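Local coordinates for protein DNA-entry nuclease (Competence-specific nuclease) (Streptococcus agalactiae ILRI112, PDB 4QGO) that probably cleaves DNA without sequence specificity, as a metal-dependent nuclease of the beta-beta-alpha class, and serves this streptococcus as a virulence factor, at residues Thr41-Val47 with Arg169-Arg173; Ala51-Asn55 with Ala119-Trp125; Val108-Ile114 with Asn134-Ala140. The protein carries 1 engineered substitution. One frame throughout, in Å; residues are numbered along the deposited sequence. Where two conformers were deposited one is given.

Contact 1. Residues Thr41-Val47 with Arg169-Arg173. With SO4 (sulfate ion), chain C.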
loop_
_atom_site.group_PDB
_atom_site.type_symbol
_atom_site.label_atom_id
_atom_site.label_comp_id
_atom_site.label_asym_id
_atom_site.label_seq_id
_atom_site.Cartn_x
_atom_site.Cartn_y
_atom_site.Cartn_z
ATOM N N THR A 41 -14.232 3.487 6.113
ATOM C CA THR A 41 -13.886 4.310 4.959
ATOM C C THR A 41 -15.164 4.780 4.282
ATOM O O THR A 41 -16.209 4.133 4.403
ATOM C CB THR A 41 -13.015 3.533 3.951
ATOM O OG1 THR A 41 -12.853 4.312 2.756
ATOM C CG2 THR A 41 -13.651 2.192 3.606
ATOM N N ASN A 42 -15.080 5.907 3.577
ATOM C CA ASN A 42 -16.263 6.435 2.915
ATOM C C ASN A 42 -16.443 5.936 1.492
ATOM O O ASN A 42 -17.302 6.437 0.758
ATOM C CB ASN A 42 -16.283 7.968 2.954
ATOM C CG ASN A 42 -15.140 8.603 2.179
ATOM O OD1 ASN A 42 -14.490 7.963 1.349
ATOM N ND2 ASN A 42 -14.893 9.880 2.445
ATOM N N LEU A 43 -15.620 4.965 1.095
ATOM C CA LEU A 43 -15.728 4.385 -0.241
ATOM C C LEU A 43 -17.126 3.874 -0.514
ATOM O O LEU A 43 -17.737 3.236 0.331
ATOM C CB LEU A 43 -14.730 3.245 -0.429
ATOM C CG LEU A 43 -13.253 3.601 -0.565
ATOM C CD1 LEU A 43 -12.445 2.318 -0.619
ATOM C CD2 LEU A 43 -13.032 4.438 -1.814
ATOM N N ASN A 44 -17.614 4.160 -1.720
ATOM C CA ASN A 44 -18.933 3.708 -2.140
ATOM C C ASN A 44 -18.798 2.519 -3.095
ATOM O O ASN A 44 -18.354 2.668 -4.231
ATOM C CB ASN A 44 -19.705 4.854 -2.792
ATOM C CG ASN A 44 -21.120 4.461 -3.172
ATOM O OD1 ASN A 44 -21.578 3.371 -2.838
ATOM N ND2 ASN A 44 -21.831 5.369 -3.841
ATOM N N ALA A 45 -19.144 1.331 -2.605
ATOM C CA ALA A 45 -19.099 0.119 -3.420
ATOM C C ALA A 45 -20.433 -0.159 -4.090
ATOM O O ALA A 45 -20.540 -1.066 -4.904
ATOM C CB ALA A 45 -18.684 -1.075 -2.570
ATOM N N ASP A 46 -21.450 0.626 -3.751
ATOM C CA ASP A 46 -22.789 0.398 -4.293
ATOM C C ASP A 46 -23.001 1.259 -5.531
ATOM O O ASP A 46 -23.885 2.127 -5.579
ATOM C CB ASP A 46 -23.843 0.684 -3.221
ATOM C CG ASP A 46 -25.231 0.276 -3.649
ATOM O OD1 ASP A 46 -25.346 -0.500 -4.623
ATOM O OD2 ASP A 46 -26.203 0.729 -3.009
ATOM N N VAL A 47 -22.154 1.036 -6.528
ATOM C CA VAL A 47 -22.207 1.793 -7.770
ATOM C C VAL A 47 -22.252 0.814 -8.940
ATOM O O VAL A 47 -21.498 -0.161 -8.980
ATOM C CB VAL A 47 -20.998 2.752 -7.910
ATOM C CG1 VAL A 47 -21.067 3.858 -6.868
ATOM C CG2 VAL A 47 -19.701 2.006 -7.752
ATOM N N ARG A 169 -17.999 -7.608 -4.829
ATOM C CA ARG A 169 -17.535 -6.406 -5.516
ATOM C C ARG A 169 -16.846 -5.533 -4.478
ATOM O O ARG A 169 -17.443 -5.186 -3.460
ATOM C CB ARG A 169 -18.713 -5.637 -6.111
ATOM C CG ARG A 169 -19.349 -6.298 -7.327
ATOM C CD ARG A 169 -18.864 -5.642 -8.611
ATOM N NE ARG A 169 -19.403 -4.297 -8.769
ATOM C CZ ARG A 169 -19.135 -3.497 -9.795
ATOM N NH1 ARG A 169 -18.297 -3.880 -10.765
ATOM N NH2 ARG A 169 -19.680 -2.295 -9.841
ATOM N N VAL A 170 -15.588 -5.197 -4.725
ATOM C CA VAL A 170 -14.816 -4.452 -3.733
ATOM C C VAL A 170 -14.311 -3.131 -4.297
ATOM O O VAL A 170 -13.535 -3.104 -5.246
ATOM C CB VAL A 170 -13.633 -5.281 -3.191
ATOM C CG1 VAL A 170 -12.900 -4.479 -2.117
ATOM C CG2 VAL A 170 -14.136 -6.593 -2.600
ATOM N N ARG A 171 -14.788 -2.032 -3.719
ATOM C CA ARG A 171 -14.258 -0.707 -4.024
ATOM C C ARG A 171 -12.980 -0.532 -3.188
ATOM O O ARG A 171 -12.959 -0.853 -2.012
ATOM C CB ARG A 171 -15.312 0.354 -3.691
ATOM C CG ARG A 171 -14.907 1.783 -3.976
ATOM C CD ARG A 171 -14.829 2.116 -5.482
ATOM N NE ARG A 171 -14.564 3.545 -5.601
ATOM C CZ ARG A 171 -13.358 4.099 -5.518
ATOM N NH1 ARG A 171 -12.273 3.339 -5.387
ATOM N NH2 ARG A 171 -13.230 5.415 -5.581
ATOM N N TYR A 172 -11.909 -0.050 -3.819
ATOM C CA TYR A 172 -10.556 -0.125 -3.253
ATOM C C TYR A 172 -9.805 1.156 -3.576
ATOM O O TYR A 172 -9.880 1.659 -4.702
ATOM C CB TYR A 172 -9.843 -1.319 -3.900
ATOM C CG TYR A 172 -8.516 -1.791 -3.318
ATOM C CD1 TYR A 172 -8.336 -1.960 -1.950
ATOM C CD2 TYR A 172 -7.467 -2.155 -4.161
ATOM C CE1 TYR A 172 -7.122 -2.430 -1.439
ATOM C CE2 TYR A 172 -6.264 -2.631 -3.658
ATOM C CZ TYR A 172 -6.101 -2.773 -2.304
ATOM O OH TYR A 172 -4.904 -3.249 -1.791
ATOM N N ARG A 173 -9.090 1.693 -2.591
ATOM C CA ARG A 173 -8.317 2.914 -2.780
ATOM C C ARG A 173 -7.000 2.791 -2.032
ATOM O O ARG A 173 -6.985 2.500 -0.838
ATOM C CB ARG A 173 -9.103 4.147 -2.312
ATOM C CG ARG A 173 -8.390 5.494 -2.531
ATOM C CD ARG A 173 -9.367 6.674 -2.399
ATOM N NE ARG A 173 -10.028 6.725 -1.091
ATOM C CZ ARG A 173 -11.249 7.213 -0.876
ATOM N NH1 ARG A 173 -11.979 7.703 -1.882
ATOM N NH2 ARG A 173 -11.756 7.207 0.352
HETATM S S SO4 C . -11.528 9.294 -5.093
HETATM O O1 SO4 C . -10.080 9.386 -5.000
HETATM O O2 SO4 C . -11.957 9.550 -6.458
HETATM O O3 SO4 C . -12.170 10.277 -4.211
HETATM O O4 SO4 C . -11.970 7.959 -4.714
HETATM O O HOH W 1 -14.870 8.121 -1.348
HETATM O O HOH W 2 -17.268 4.360 -6.088
HETATM O O HOH W 3 -21.180 -3.029 -6.838
#
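The irregular loop T41-V47 packs on strand 170-177 of the large antiparallel sheet of this nuclease domain. It crosses the face that carries R169, R171 and R173. V170 and Y172 point away from the loop, toward helix 153-165.

The apolar part centres on L43. Its CD2 lies over one face of two guanidinium groups, 3.7 Å from R171 CZ and 3.4 Å from R173 CZ. A45 CA and R171 CA are 4.9 Å apart, the nearest CA pair of the two segments; A45 CB lies 3.8 Å from R171 CB.

The direct polar links sit at the two ends. R173 NH2 donates to N42 OD1 at 3.0 Å, and R169 NH2 makes a weak hydrogen bond to V47 O at 2.9 Å. R173 also forms a salt bridge with E192. R169 forms one with D71 and bonds to V49 O. R171 bonds to N67.

Water 1 joins N42 OD1 to R173 NH1, water 2 joins N44 O to R171 NE, and water 3 joins A45 O to R169 NE.

T41 OG1 accepts from L43 N in an ST turn and is also hydrogen-bonded to E192. N44 OD1 accepts from D46 N in an Asx turn.

A sulfate, probably from the crystallisation liquor, is held by R171, R173 and N67 ND2: its O4 lies 2.8 Å from R173 NH1 and 3.0 Å from R171 NH2, the latter bond weak.

Contact 2. Residues Ala51-Asn55 with Ala119-Trp125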
loop_
_atom_site.group_PDB
_atom_site.type_symbol
_atom_site.label_atom_id
_atom_site.label_comp_id
_atom_site.label_asym_id
_atom_site.label_seq_id
_atom_site.Cartn_x
_atom_site.Cartn_y
_atom_site.Cartn_z
ATOM N N ALA A 51 -15.860 -2.762 -13.597
ATOM C CA ALA A 51 -14.606 -2.908 -12.865
ATOM C C ALA A 51 -13.496 -2.120 -13.556
ATOM O O ALA A 51 -13.446 -2.040 -14.793
ATOM C CB ALA A 51 -14.230 -4.375 -12.758
ATOM N N TYR A 52 -12.599 -1.533 -12.765
ATOM C CA TYR A 52 -11.532 -0.699 -13.315
ATOM C C TYR A 52 -10.387 -0.543 -12.325
ATOM O O TYR A 52 -10.547 -0.813 -11.133
ATOM C CB TYR A 52 -12.065 0.709 -13.647
ATOM C CG TYR A 52 -12.415 1.545 -12.416
ATOM C CD1 TYR A 52 -13.678 1.484 -11.840
ATOM C CD2 TYR A 52 -11.466 2.376 -11.819
ATOM C CE1 TYR A 52 -13.999 2.232 -10.703
ATOM C CE2 TYR A 52 -11.780 3.123 -10.672
ATOM C CZ TYR A 52 -13.053 3.050 -10.126
ATOM O OH TYR A 52 -13.369 3.782 -8.987
ATOM N N VAL A 53 -9.241 -0.104 -12.838
ATOM C CA VAL A 53 -8.159 0.445 -12.031
ATOM C C VAL A 53 -7.756 1.775 -12.625
ATOM O O VAL A 53 -7.725 1.936 -13.853
ATOM C CB VAL A 53 -6.927 -0.462 -12.026
ATOM C CG1 VAL A 53 -5.824 0.092 -11.102
ATOM C CG2 VAL A 53 -7.330 -1.783 -11.573
ATOM N N GLN A 54 -7.458 2.730 -11.748
ATOM C CA GLN A 54 -6.925 4.018 -12.149
ATOM C C GLN A 54 -5.722 4.354 -11.279
ATOM O O GLN A 54 -5.858 4.542 -10.068
ATOM C CB GLN A 54 -7.989 5.105 -12.005
ATOM C CG GLN A 54 -7.495 6.471 -12.417
ATOM C CD GLN A 54 -7.261 6.579 -13.898
ATOM O OE1 GLN A 54 -8.177 6.370 -14.700
ATOM N NE2 GLN A 54 -6.027 6.884 -14.282
ATOM N N ASN A 55 -4.539 4.408 -11.886
ATOM C CA ASN A 55 -3.355 4.920 -11.199
ATOM C C ASN A 55 -3.191 6.396 -11.513
ATOM O O ASN A 55 -3.672 6.883 -12.550
ATOM C CB ASN A 55 -2.096 4.173 -11.641
ATOM C CG ASN A 55 -1.998 2.783 -11.048
ATOM O OD1 ASN A 55 -1.999 1.781 -11.767
ATOM N ND2 ASN A 55 -1.855 2.719 -9.729
ATOM N N ALA A 119 -6.040 -7.014 -10.228
ATOM C CA ALA A 119 -6.498 -6.234 -11.366
ATOM C C ALA A 119 -5.759 -6.539 -12.660
ATOM O O ALA A 119 -5.938 -5.837 -13.662
ATOM C CB ALA A 119 -6.383 -4.793 -11.038
ATOM N N GLY A 120 -4.950 -7.594 -12.636
ATOM C CA GLY A 120 -4.127 -7.946 -13.780
ATOM C C GLY A 120 -4.869 -8.312 -15.056
ATOM O O GLY A 120 -4.260 -8.384 -16.122
ATOM N N ASN A 121 -6.176 -8.541 -14.961
ATOM C CA ASN A 121 -6.969 -8.859 -16.146
ATOM C C ASN A 121 -7.775 -7.659 -16.665
ATOM O O ASN A 121 -8.636 -7.814 -17.534
ATOM C CB ASN A 121 -7.891 -10.052 -15.866
ATOM C CG ASN A 121 -8.268 -10.806 -17.125
ATOM O OD1 ASN A 121 -7.490 -10.875 -18.076
ATOM N ND2 ASN A 121 -9.471 -11.376 -17.137
ATOM N N PHE A 122 -7.490 -6.467 -16.139
ATOM C CA PHE A 122 -8.179 -5.256 -16.572
ATOM C C PHE A 122 -7.587 -4.822 -17.903
ATOM O O PHE A 122 -6.390 -4.559 -18.002
ATOM C CB PHE A 122 -8.038 -4.139 -15.524
ATOM C CG PHE A 122 -8.674 -2.826 -15.933
ATOM C CD1 PHE A 122 -9.970 -2.789 -16.417
ATOM C CD2 PHE A 122 -7.970 -1.633 -15.821
ATOM C CE1 PHE A 122 -10.556 -1.586 -16.794
ATOM C CE2 PHE A 122 -8.552 -0.424 -16.192
ATOM C CZ PHE A 122 -9.840 -0.401 -16.677
ATOM N N LYS A 123 -8.439 -4.760 -18.920
ATOM C CA LYS A 123 -8.020 -4.475 -20.288
ATOM C C LYS A 123 -7.301 -3.138 -20.431
ATOM O O LYS A 123 -7.819 -2.100 -20.017
ATOM C CB LYS A 123 -9.236 -4.515 -21.221
ATOM C CG LYS A 123 -8.912 -4.234 -22.677
ATOM C CD LYS A 123 -7.865 -5.202 -23.198
ATOM N N GLY A 124 -6.098 -3.184 -20.998
ATOM C CA GLY A 124 -5.355 -1.981 -21.335
ATOM C C GLY A 124 -4.425 -1.472 -20.245
ATOM O O GLY A 124 -3.625 -0.564 -20.464
ATOM N N TRP A 125 -4.532 -2.054 -19.059
ATOM C CA TRP A 125 -3.762 -1.574 -17.918
ATOM C C TRP A 125 -2.369 -2.177 -17.833
ATOM O O TRP A 125 -2.179 -3.379 -18.041
ATOM C CB TRP A 125 -4.538 -1.864 -16.633
ATOM C CG TRP A 125 -3.904 -1.349 -15.382
ATOM C CD1 TRP A 125 -3.639 -0.046 -15.072
ATOM C CD2 TRP A 125 -3.495 -2.125 -14.251
ATOM N NE1 TRP A 125 -3.067 0.034 -13.822
ATOM C CE2 TRP A 125 -2.975 -1.228 -13.294
ATOM C CE3 TRP A 125 -3.526 -3.490 -13.953
ATOM C CZ2 TRP A 125 -2.478 -1.654 -12.061
ATOM C CZ3 TRP A 125 -3.039 -3.914 -12.730
ATOM C CH2 TRP A 125 -2.509 -2.995 -11.799
#
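V53 is the apolar centre. It points from edge strand 52-54 of the large sheet into a pocket formed by A119, F122 and W125. V53 CG2 meets A119 CB at 3.2 Å, and V53 CG1 lies 3.8 Å from W125 CE2. V53 CB sits over the face of the indole in a CH-pi contact, 4.2 Å from the centroid of the five-membered ring. A second CH-pi contact places Y52 CA 3.9 Å from the centroid of the F122 ring.

The loop reaches the strand through two consecutive turns. A type I turn spans A119-F122 and a type II turn spans F122-W125. G124, at phi 91°, takes a position in the second turn that calls for glycine.

Polar contact comes at the indole edge, where W125 NE1 donates to N55 OD1 at 2.9 Å. N55 ND2 is hydrogen-bonded to N134 OD1. No backbone hydrogen bond joins the segments, so the loop does not extend the sheet: against this strand, packing is chiefly apolar, with one directed bond from W125 NE1 to N55 OD1.

Contact 3. Residues Val108-Ile114 with Asn134-Ala140; sequences VDKGALI and NVVTQTA. Engineered in segment 108-114: A112 (natural residue His).
Strands 108-112 and 135-139 run antiparallel. Their axes approach to 4.5 Å, with 139° between directions, so the pair is strongly twisted. V108-T139, K110-T137 and A112-V135 are non-hydrogen-bonded pairs. D109-Q138 and G111-V136 are hydrogen-bonded pairs: D109 N to Q138 O 2.8 Å, Q138 N to D109 O 3.1 Å, G111 N to V136 O 2.8 Å, V136 N to G111 O 2.9 Å. L113 N adds a bond to N134 O at 2.8 Å. L113 then leaves the strand conformation (phi/psi -72/-54°).

N134, chi1 t, closes this end. Its OD1 accepts from I114 N at 2.9 Å and its ND2 donates to I114 O at 3.1 Å. L113 CD1 packs on V136 CG1 at 3.9 Å.

K110, A112, V135 and T137 share one sheet face, with K110 CB 3.8 Å from V135 CG1. D109, V136 and Q138 lie on the other. There G111 CA is 3.4 Å from Q138 OE1, where any CB would clash. Q138 NE2 bonds to Q153. D109, chi1 m, bonds to H106 and Q144. T139, chi1 p, is the N-cap of helix 140-144, its OG1 bonded to S142.

A112 is engineered; the natural residue is His. Natural D-K-G-H resembles the DRGH motif of non-specific nucleases, whose histidine is the general base. Two antiparallel strands leading into helix are consistent with the beta-beta-alpha metal finger of this His-Me class.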
loop_
_atom_site.group_PDB
_atom_site.type_symbol
_atom_site.label_atom_id
_atom_site.label_comp_id
_atom_site.label_asym_id
_atom_site.label_seq_id
_atom_site.Cartn_x
_atom_site.Cartn_y
_atom_site.Cartn_z
ATOM N N VAL A 108 14.341 -3.678 0.518
ATOM C CA VAL A 108 13.185 -3.137 -0.209
ATOM C C VAL A 108 12.712 -4.010 -1.367
ATOM O O VAL A 108 13.490 -4.774 -1.940
ATOM C CB VAL A 108 13.440 -1.706 -0.728
ATOM C CG1 VAL A 108 13.588 -0.734 0.436
ATOM C CG2 VAL A 108 14.665 -1.656 -1.651
ATOM N N ASP A 109 11.420 -3.873 -1.672
ATOM C CA ASP A 109 10.755 -4.566 -2.770
ATOM C C ASP A 109 10.079 -3.522 -3.644
ATOM O O ASP A 109 9.740 -2.434 -3.182
ATOM C CB ASP A 109 9.633 -5.476 -2.247
ATOM C CG ASP A 109 10.138 -6.671 -1.471
ATOM O OD1 ASP A 109 11.308 -7.060 -1.640
ATOM O OD2 ASP A 109 9.332 -7.250 -0.711
ATOM N N LYS A 110 9.901 -3.857 -4.914
ATOM C CA LYS A 110 9.029 -3.080 -5.771
ATOM C C LYS A 110 7.637 -3.276 -5.207
ATOM O O LYS A 110 7.079 -4.373 -5.256
ATOM C CB LYS A 110 9.115 -3.574 -7.211
ATOM C CG LYS A 110 10.447 -3.243 -7.874
ATOM C CD LYS A 110 10.610 -3.960 -9.211
ATOM C CE LYS A 110 12.027 -3.803 -9.743
ATOM N NZ LYS A 110 12.361 -4.826 -10.778
ATOM N N GLY A 111 7.092 -2.216 -4.626
ATOM C CA GLY A 111 5.767 -2.315 -4.028
ATOM C C GLY A 111 4.641 -1.798 -4.908
ATOM O O GLY A 111 4.544 -0.597 -5.150
ATOM N N ALA A 112 3.779 -2.698 -5.382
ATOM C CA ALA A 112 2.617 -2.278 -6.162
ATOM C C ALA A 112 1.566 -1.611 -5.290
ATOM O O ALA A 112 1.291 -2.066 -4.180
ATOM C CB ALA A 112 1.995 -3.473 -6.862
ATOM N N LEU A 113 0.964 -0.539 -5.797
ATOM C CA LEU A 113 -0.190 0.050 -5.119
ATOM C C LEU A 113 -1.382 -0.883 -5.286
ATOM O O LEU A 113 -2.018 -1.286 -4.303
ATOM C CB LEU A 113 -0.523 1.436 -5.682
ATOM C CG LEU A 113 0.289 2.616 -5.124
ATOM C CD1 LEU A 113 1.782 2.483 -5.366
ATOM C CD2 LEU A 113 -0.217 3.926 -5.743
ATOM N N ILE A 114 -1.670 -1.221 -6.543
ATOM C CA ILE A 114 -2.743 -2.160 -6.872
ATOM C C ILE A 114 -2.116 -3.469 -7.349
ATOM O O ILE A 114 -1.431 -3.501 -8.366
ATOM C CB ILE A 114 -3.668 -1.605 -7.976
ATOM C CG1 ILE A 114 -4.162 -0.193 -7.631
ATOM C CG2 ILE A 114 -4.845 -2.541 -8.184
ATOM C CD1 ILE A 114 -5.074 -0.131 -6.419
ATOM N N ASN A 134 2.306 2.937 -10.509
ATOM C CA ASN A 134 1.764 1.891 -9.629
ATOM C C ASN A 134 2.797 1.228 -8.730
ATOM O O ASN A 134 2.477 0.264 -8.050
ATOM C CB ASN A 134 1.054 0.797 -10.462
ATOM C CG ASN A 134 0.197 -0.157 -9.610
ATOM O OD1 ASN A 134 -0.535 0.267 -8.728
ATOM N ND2 ASN A 134 0.295 -1.457 -9.885
ATOM N N VAL A 135 4.033 1.724 -8.723
ATOM C CA VAL A 135 5.093 1.053 -7.967
ATOM C C VAL A 135 5.903 2.047 -7.155
ATOM O O VAL A 135 6.343 3.076 -7.678
ATOM C CB VAL A 135 6.045 0.271 -8.903
ATOM C CG1 VAL A 135 7.143 -0.413 -8.081
ATOM C CG2 VAL A 135 5.268 -0.742 -9.729
ATOM N N VAL A 136 6.091 1.732 -5.875
ATOM C CA VAL A 136 6.941 2.528 -4.995
ATOM C C VAL A 136 8.032 1.662 -4.381
ATOM O O VAL A 136 8.004 0.428 -4.475
ATOM C CB VAL A 136 6.141 3.214 -3.864
ATOM C CG1 VAL A 136 5.166 4.236 -4.443
ATOM C CG2 VAL A 136 5.398 2.176 -2.995
ATOM N N THR A 137 9.004 2.320 -3.757
ATOM C CA THR A 137 10.001 1.634 -2.952
ATOM C C THR A 137 9.360 1.293 -1.621
ATOM O O THR A 137 8.995 2.185 -0.865
ATOM C CB THR A 137 11.229 2.526 -2.737
ATOM O OG1 THR A 137 11.847 2.773 -4.005
ATOM C CG2 THR A 137 12.235 1.863 -1.790
ATOM N N GLN A 138 9.195 0.002 -1.348
ATOM C CA GLN A 138 8.475 -0.431 -0.160
ATOM C C GLN A 138 9.331 -1.396 0.644
ATOM O O GLN A 138 10.000 -2.281 0.076
ATOM C CB GLN A 138 7.151 -1.099 -0.544
ATOM C CG GLN A 138 6.235 -1.346 0.660
ATOM C CD GLN A 138 4.860 -1.824 0.248
ATOM O OE1 GLN A 138 4.713 -2.516 -0.765
ATOM N NE2 GLN A 138 3.843 -1.456 1.021
ATOM N N THR A 139 9.321 -1.241 1.961
ATOM C CA THR A 139 10.121 -2.160 2.769
ATOM C C THR A 139 9.670 -3.611 2.534
ATOM O O THR A 139 8.484 -3.879 2.288
ATOM C CB THR A 139 10.097 -1.833 4.270
ATOM O OG1 THR A 139 8.786 -2.103 4.800
ATOM C CG2 THR A 139 10.483 -0.376 4.503
ATOM N N ALA A 140 10.620 -4.541 2.595
ATOM C CA ALA A 140 10.288 -5.946 2.433
ATOM C C ALA A 140 9.246 -6.371 3.457
ATOM O O ALA A 140 8.305 -7.084 3.116
ATOM C CB ALA A 140 11.538 -6.811 2.557
#

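How the contacts relate
From the N terminus, loop 41-47 comes first and meets its partner last, at 169-173. Contact 1 therefore closes the longest loop, and contacts 2 and 3 both fall within it. Strand 52-54 waits for 119-125, but 108-114 intervenes and pairs onward with 134-140, so contacts 2 and 3 cross. Contacts 1 and 2 share the seven-stranded sheet and touch where R171 CZ lies 3.5 Å from Y52 OH. Contact 3 is a separate two-stranded sheet. It meets contact 2 where N55 ND2 lies 3.0 Å from N134 OD1, a probable hydrogen bond, and contact 1 where I114 CD1 packs 3.9 Å from Y172 CD2.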